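Local coordinates for putative immunoglobulin-blocking virulence protein (Mycoplasma mycoides subsp. capri, PDB 7ADK), which binds host antibodies and, together with its partner protease MIP, promotes the dissociation of antibody from antigen, at the interface of chains A and B. Residues are numbered along the deposited sequence; one frame, centred on the assembly and turned at random. Chains: chain A, Putative immunoglobulin-blocking virulence protein; chain B, Lipoprotein.

Contact 1: the interface of chains A and B. Residues chain A 644-646, 679-681, 683; chain B 675, 685-686.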
# COMPACT_ATOMS: atom_id res chain seq x y z
N TYR A 644 19.88 10.53 -10.93
CA TYR A 644 20.69 9.66 -10.12
C TYR A 644 21.36 10.41 -8.97
O TYR A 644 21.99 11.45 -9.20
CB TYR A 644 21.71 8.96 -10.99
CG TYR A 644 22.59 8.03 -10.20
CD1 TYR A 644 22.07 6.80 -9.75
CD2 TYR A 644 23.90 8.40 -9.87
CE1 TYR A 644 22.88 5.93 -9.02
CE2 TYR A 644 24.72 7.52 -9.16
CZ TYR A 644 24.21 6.28 -8.75
OH TYR A 644 25.01 5.39 -8.13
N ASN A 645 21.29 9.87 -7.75
CA ASN A 645 22.20 10.24 -6.67
C ASN A 645 22.52 9.07 -5.73
O ASN A 645 21.71 8.16 -5.55
CB ASN A 645 21.69 11.47 -5.90
CG ASN A 645 22.82 12.15 -5.17
OD1 ASN A 645 23.98 12.04 -5.52
ND2 ASN A 645 22.55 12.84 -4.11
N ASN A 646 23.70 9.12 -5.14
CA ASN A 646 24.46 8.00 -4.59
C ASN A 646 24.83 8.22 -3.11
O ASN A 646 25.04 7.27 -2.36
CB ASN A 646 25.72 7.93 -5.48
CG ASN A 646 26.50 6.64 -5.43
OD1 ASN A 646 26.33 5.79 -4.59
ND2 ASN A 646 27.38 6.44 -6.36
N PHE A 679 15.33 12.20 -6.67
CA PHE A 679 16.62 11.51 -6.69
C PHE A 679 16.47 10.01 -6.43
O PHE A 679 15.63 9.61 -5.62
CB PHE A 679 17.58 12.16 -5.69
CG PHE A 679 17.95 13.59 -5.99
CD1 PHE A 679 18.83 13.86 -7.04
CD2 PHE A 679 17.42 14.65 -5.24
CE1 PHE A 679 19.17 15.18 -7.35
CE2 PHE A 679 17.75 15.97 -5.55
CZ PHE A 679 18.63 16.24 -6.61
N SER A 680 17.31 9.18 -7.04
CA SER A 680 17.22 7.71 -6.92
C SER A 680 17.33 7.13 -5.50
O SER A 680 16.84 6.03 -5.25
CB SER A 680 18.29 7.07 -7.80
OG SER A 680 18.18 7.51 -9.13
N ASN A 681 17.93 7.86 -4.56
CA ASN A 681 18.11 7.46 -3.17
C ASN A 681 17.02 7.96 -2.19
O ASN A 681 16.58 7.21 -1.33
CB ASN A 681 19.52 7.91 -2.74
CG ASN A 681 19.74 9.40 -2.81
OD1 ASN A 681 19.05 10.12 -3.51
ND2 ASN A 681 20.66 9.94 -2.06
N ASN A 683 17.78 9.95 0.32
CA ASN A 683 18.62 10.31 1.48
C ASN A 683 19.19 11.74 1.45
O ASN A 683 20.06 12.06 2.25
CB ASN A 683 19.76 9.28 1.65
CG ASN A 683 19.28 7.90 2.06
OD1 ASN A 683 18.47 7.29 1.39
ND2 ASN A 683 19.71 7.39 3.18
N LYS B 675 13.17 1.45 -3.83
CA LYS B 675 14.45 2.01 -4.27
C LYS B 675 15.58 0.98 -4.41
O LYS B 675 16.58 1.26 -5.06
CB LYS B 675 14.82 3.17 -3.34
CG LYS B 675 13.79 4.30 -3.22
CD LYS B 675 13.62 5.10 -4.51
CE LYS B 675 12.77 6.35 -4.27
NZ LYS B 675 12.74 7.25 -5.44
N SER B 685 21.90 2.54 -5.90
CA SER B 685 21.73 3.92 -5.43
C SER B 685 22.09 4.12 -3.95
O SER B 685 22.09 5.26 -3.47
CB SER B 685 20.28 4.34 -5.72
OG SER B 685 20.14 5.74 -5.67
N PHE B 686 22.41 3.05 -3.22
CA PHE B 686 22.82 3.07 -1.82
C PHE B 686 24.15 2.32 -1.62
O PHE B 686 24.40 1.32 -2.29
CB PHE B 686 21.72 2.46 -0.94
CG PHE B 686 20.38 3.14 -1.08
CD1 PHE B 686 20.07 4.30 -0.34
CD2 PHE B 686 19.46 2.63 -2.00
CE1 PHE B 686 18.84 4.94 -0.52
CE2 PHE B 686 18.23 3.28 -2.19
CZ PHE B 686 17.91 4.43 -1.45

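Contact 2: the interface of chains A and B. Residues chain A 275-278; chain B 353, 355.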
# COMPACT_ATOMS: atom_id res chain seq x y z
N SER A 275 -51.61 21.60 -5.87
CA SER A 275 -51.81 21.56 -4.41
C SER A 275 -51.92 20.15 -3.80
O SER A 275 -51.84 20.00 -2.58
CB SER A 275 -53.04 22.39 -4.05
OG SER A 275 -54.24 21.79 -4.52
N LYS A 276 -52.11 19.11 -4.61
CA LYS A 276 -52.55 17.77 -4.19
C LYS A 276 -51.45 16.69 -4.30
O LYS A 276 -51.77 15.50 -4.33
CB LYS A 276 -53.83 17.37 -4.95
CG LYS A 276 -54.96 18.42 -5.01
CD LYS A 276 -55.46 18.93 -3.64
CE LYS A 276 -56.22 17.90 -2.80
NZ LYS A 276 -57.63 17.74 -3.23
N PHE A 277 -50.17 17.07 -4.33
CA PHE A 277 -49.04 16.13 -4.37
C PHE A 277 -48.30 16.01 -3.04
O PHE A 277 -48.03 16.99 -2.35
CB PHE A 277 -48.08 16.47 -5.52
CG PHE A 277 -48.62 16.08 -6.87
CD1 PHE A 277 -48.72 14.72 -7.21
CD2 PHE A 277 -49.03 17.05 -7.79
CE1 PHE A 277 -49.22 14.33 -8.46
CE2 PHE A 277 -49.52 16.67 -9.05
CZ PHE A 277 -49.61 15.31 -9.38
N GLN A 278 -47.95 14.77 -2.69
CA GLN A 278 -47.37 14.40 -1.38
C GLN A 278 -45.85 14.57 -1.27
O GLN A 278 -45.31 14.53 -0.16
CB GLN A 278 -47.75 12.95 -1.05
CG GLN A 278 -49.24 12.75 -0.70
CD GLN A 278 -50.18 12.99 -1.87
OE1 GLN A 278 -49.97 12.52 -2.98
NE2 GLN A 278 -51.23 13.75 -1.70
N GLN B 353 -49.08 21.10 -0.62
CA GLN B 353 -49.37 20.72 0.76
C GLN B 353 -48.12 20.17 1.46
O GLN B 353 -47.33 19.44 0.87
CB GLN B 353 -50.54 19.73 0.81
CG GLN B 353 -50.22 18.28 0.36
CD GLN B 353 -51.44 17.39 0.18
OE1 GLN B 353 -52.56 17.84 -0.00
NE2 GLN B 353 -51.28 16.09 0.21
N ASP B 355 -47.07 17.80 3.45
CA ASP B 355 -47.10 16.42 3.96
C ASP B 355 -45.91 16.15 4.91
O ASP B 355 -45.98 15.38 5.86
CB ASP B 355 -47.08 15.51 2.74
CG ASP B 355 -47.42 14.05 3.04
OD1 ASP B 355 -48.03 13.74 4.08
OD2 ASP B 355 -47.10 13.19 2.18

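Contact 3: the interface of chains A and B. Residues chain A 274-275, 280; chain B 348-349, 351-352.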
# COMPACT_ATOMS: atom_id res chain seq x y z
N LYS A 274 -51.77 20.81 -8.62
CA LYS A 274 -50.51 21.29 -8.03
C LYS A 274 -50.49 21.26 -6.50
O LYS A 274 -49.48 20.91 -5.90
CB LYS A 274 -50.26 22.71 -8.57
CG LYS A 274 -49.08 23.47 -7.94
CD LYS A 274 -47.72 22.81 -8.21
CE LYS A 274 -46.64 23.23 -7.22
NZ LYS A 274 -46.36 24.67 -7.26
N SER A 275 -51.61 21.60 -5.87
CA SER A 275 -51.81 21.56 -4.41
C SER A 275 -51.92 20.15 -3.80
O SER A 275 -51.84 20.00 -2.58
CB SER A 275 -53.04 22.39 -4.05
OG SER A 275 -54.24 21.79 -4.52
N LYS A 280 -42.14 16.28 -3.71
CA LYS A 280 -41.71 17.04 -4.90
C LYS A 280 -41.54 16.15 -6.12
O LYS A 280 -42.12 16.45 -7.15
CB LYS A 280 -40.45 17.86 -4.61
CG LYS A 280 -40.67 19.04 -3.66
CD LYS A 280 -41.67 20.09 -4.17
CE LYS A 280 -43.11 19.84 -3.72
NZ LYS A 280 -44.04 20.85 -4.24
N GLU B 348 -39.47 25.27 -1.70
CA GLU B 348 -40.29 25.34 -2.94
C GLU B 348 -41.77 24.92 -2.77
O GLU B 348 -42.37 24.28 -3.64
CB GLU B 348 -39.60 24.54 -4.07
CG GLU B 348 -38.17 24.97 -4.43
CD GLU B 348 -38.09 26.27 -5.25
OE1 GLU B 348 -37.13 26.42 -6.02
OE2 GLU B 348 -38.97 27.15 -5.16
N ASP B 349 -42.39 25.21 -1.61
CA ASP B 349 -43.74 24.75 -1.23
C ASP B 349 -44.73 25.88 -0.89
O ASP B 349 -45.42 25.86 0.12
CB ASP B 349 -43.65 23.70 -0.11
CG ASP B 349 -43.02 22.38 -0.52
OD1 ASP B 349 -43.22 21.92 -1.66
OD2 ASP B 349 -42.39 21.74 0.34
N VAL B 351 -47.55 26.59 -2.43
CA VAL B 351 -48.92 26.12 -2.68
C VAL B 351 -49.07 24.65 -2.31
O VAL B 351 -50.05 24.26 -1.67
CB VAL B 351 -49.32 26.36 -4.15
CG1 VAL B 351 -50.68 25.78 -4.51
CG2 VAL B 351 -49.36 27.86 -4.47
N SER B 352 -48.09 23.83 -2.69
CA SER B 352 -48.08 22.38 -2.45
C SER B 352 -48.20 22.05 -0.96
O SER B 352 -47.51 22.62 -0.12
CB SER B 352 -46.80 21.78 -3.03
OG SER B 352 -46.63 22.15 -4.37

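Contact 1: the interface of chains A and B
B:Ser685 of the lipoprotein MIP, a mycoplasma peptidase of the DUF31 family, reaches tip-first into loops of MIB that follow strands 640-643 and 676-679. Its hydroxyl OG, set anti to the backbone N (chi1 -162°), donates a hydrogen bond to the carbonyl oxygen O of A:Asn645 at 2.9 Å. The hydroxyl lies almost on the extension of the C=O bond, at a C=O...OG angle of 166°. Alongside this bond, CB of B:Ser685 rests against CB of A:Ser680 at 4.0 Å, and its backbone O faces CB of A:Asn681. B:Phe686 points its ring tip at the next stretch of the MIB loop, with CZ 3.5 Å from CA of A:Asn681. The amide of A:Asn683 comes to the ring edge, its CG in the ring plane and 4.0 Å from CE1 of B:Phe686. The two side chains run nearly perpendicular, with amide and ring planes 65° apart. On the other flank B:Lys675, bent at its second torsion and extended beyond, lays its methylenes beside the A:Ser680 carbonyl, with CD 3.4 Å from that O. Its amine NZ stays 3.7 Å from the carbonyl O of A:Phe679.

Contact 2: the interface of chains A and B
A:Gln278 and B:Gln353 meet amide to amide where a MIB loop, between 3-10 helix 274-276 and helix 280-288, faces the MIP segment that leads into 3-10 helix 355-357. The side chains cross obliquely, their amide planes 71° apart, and NE2 of A:Gln278 lies 3.0 Å from NE2 of B:Gln353. Two amide nitrogens cannot form a hydrogen bond, so the pair is doubtful as modelled. At the resolution of this map the two ends of an amide are hard to tell apart. Turning over the amide of B:Gln353 would put an acceptor before A:Gln278 and a donor near the A:Ser275 carbonyl, whose O now lies 3.4 Å from OE1 of B:Gln353. Within MIB, a weak hydrogen bond from NE2 of A:Gln278 to O of A:Lys276, at 3.2 Å, fits the modelled amide but cannot settle its orientation; the bend at the second torsion of A:Gln278 (67°) carries the group back toward that carbonyl. The packing contacts run along the stems. B:Gln353, extended beyond CG, passes the MIB backbone with CG 3.7 Å from O of A:Phe277. B:Asp355 slants across A:Gln278, carboxylate and amide planes 75° apart. Its OD2 faces the A:Gln278 carbonyl, a meeting of two acceptors and no hydrogen bond, while the same carboxylate oxygen OD2 touches CB of A:Gln278 at 3.3 Å.

Contact 3: the interface of chains A and B
B:Val351 sets one methyl, CG1, against CB of A:Ser275 at 4.2 Å, a small apolar touch between 3-10 helix 274-276 of MIB and a loop of the DUF31-family peptidase MIP. CG1 stands anti to the backbone N (chi1 174°), which turns this branch toward MIB. Farther out, the methylenes of A:Lys280, the first residue of helix 280-288, pass B:Asp349 in the opposite direction, with CE of A:Lys280 4.1 Å from the carboxylate carbon CG of B:Asp349. Bends at the second and third torsions of A:Lys280 (-61° and 91°) curl the chain and bring its amine within bonding distance of two MIP side chains. NZ of A:Lys280 forms a salt bridge with OD1 of B:Asp349 at 2.9 Å, although as a hydrogen bond this pair is weak. The same amine can donate a hydrogen bond to OG of B:Ser352, also at 2.9 Å. That hydroxyl in turn gives a weak hydrogen bond to the carbonyl O of A:Lys274, 3.5 Å from OG. At the rim, the amine of A:Lys274 ends 3.8 Å from OG of B:Ser352; it makes no salt bridge with B:Asp349, whose OD1 is 7.0 Å from NZ.

Contact 2 and contact 3 are neighbouring halves of one patch: the centres of their C-alpha atoms lie about 6 Å apart, both use A:Ser275 in 3-10 helix 274-276, and their MIP residues follow one another in the stretch from the end of helix 329-345 to the first residue of 3-10 helix 355-357. Contact 1 is remote, its centre about 70 Å from that of contact 2 and 68 Å from that of contact 3, and draws on other parts of both chains. MIB and MIP thus touch at widely separated places, at least these two, which would be expected to limit their swing about either one.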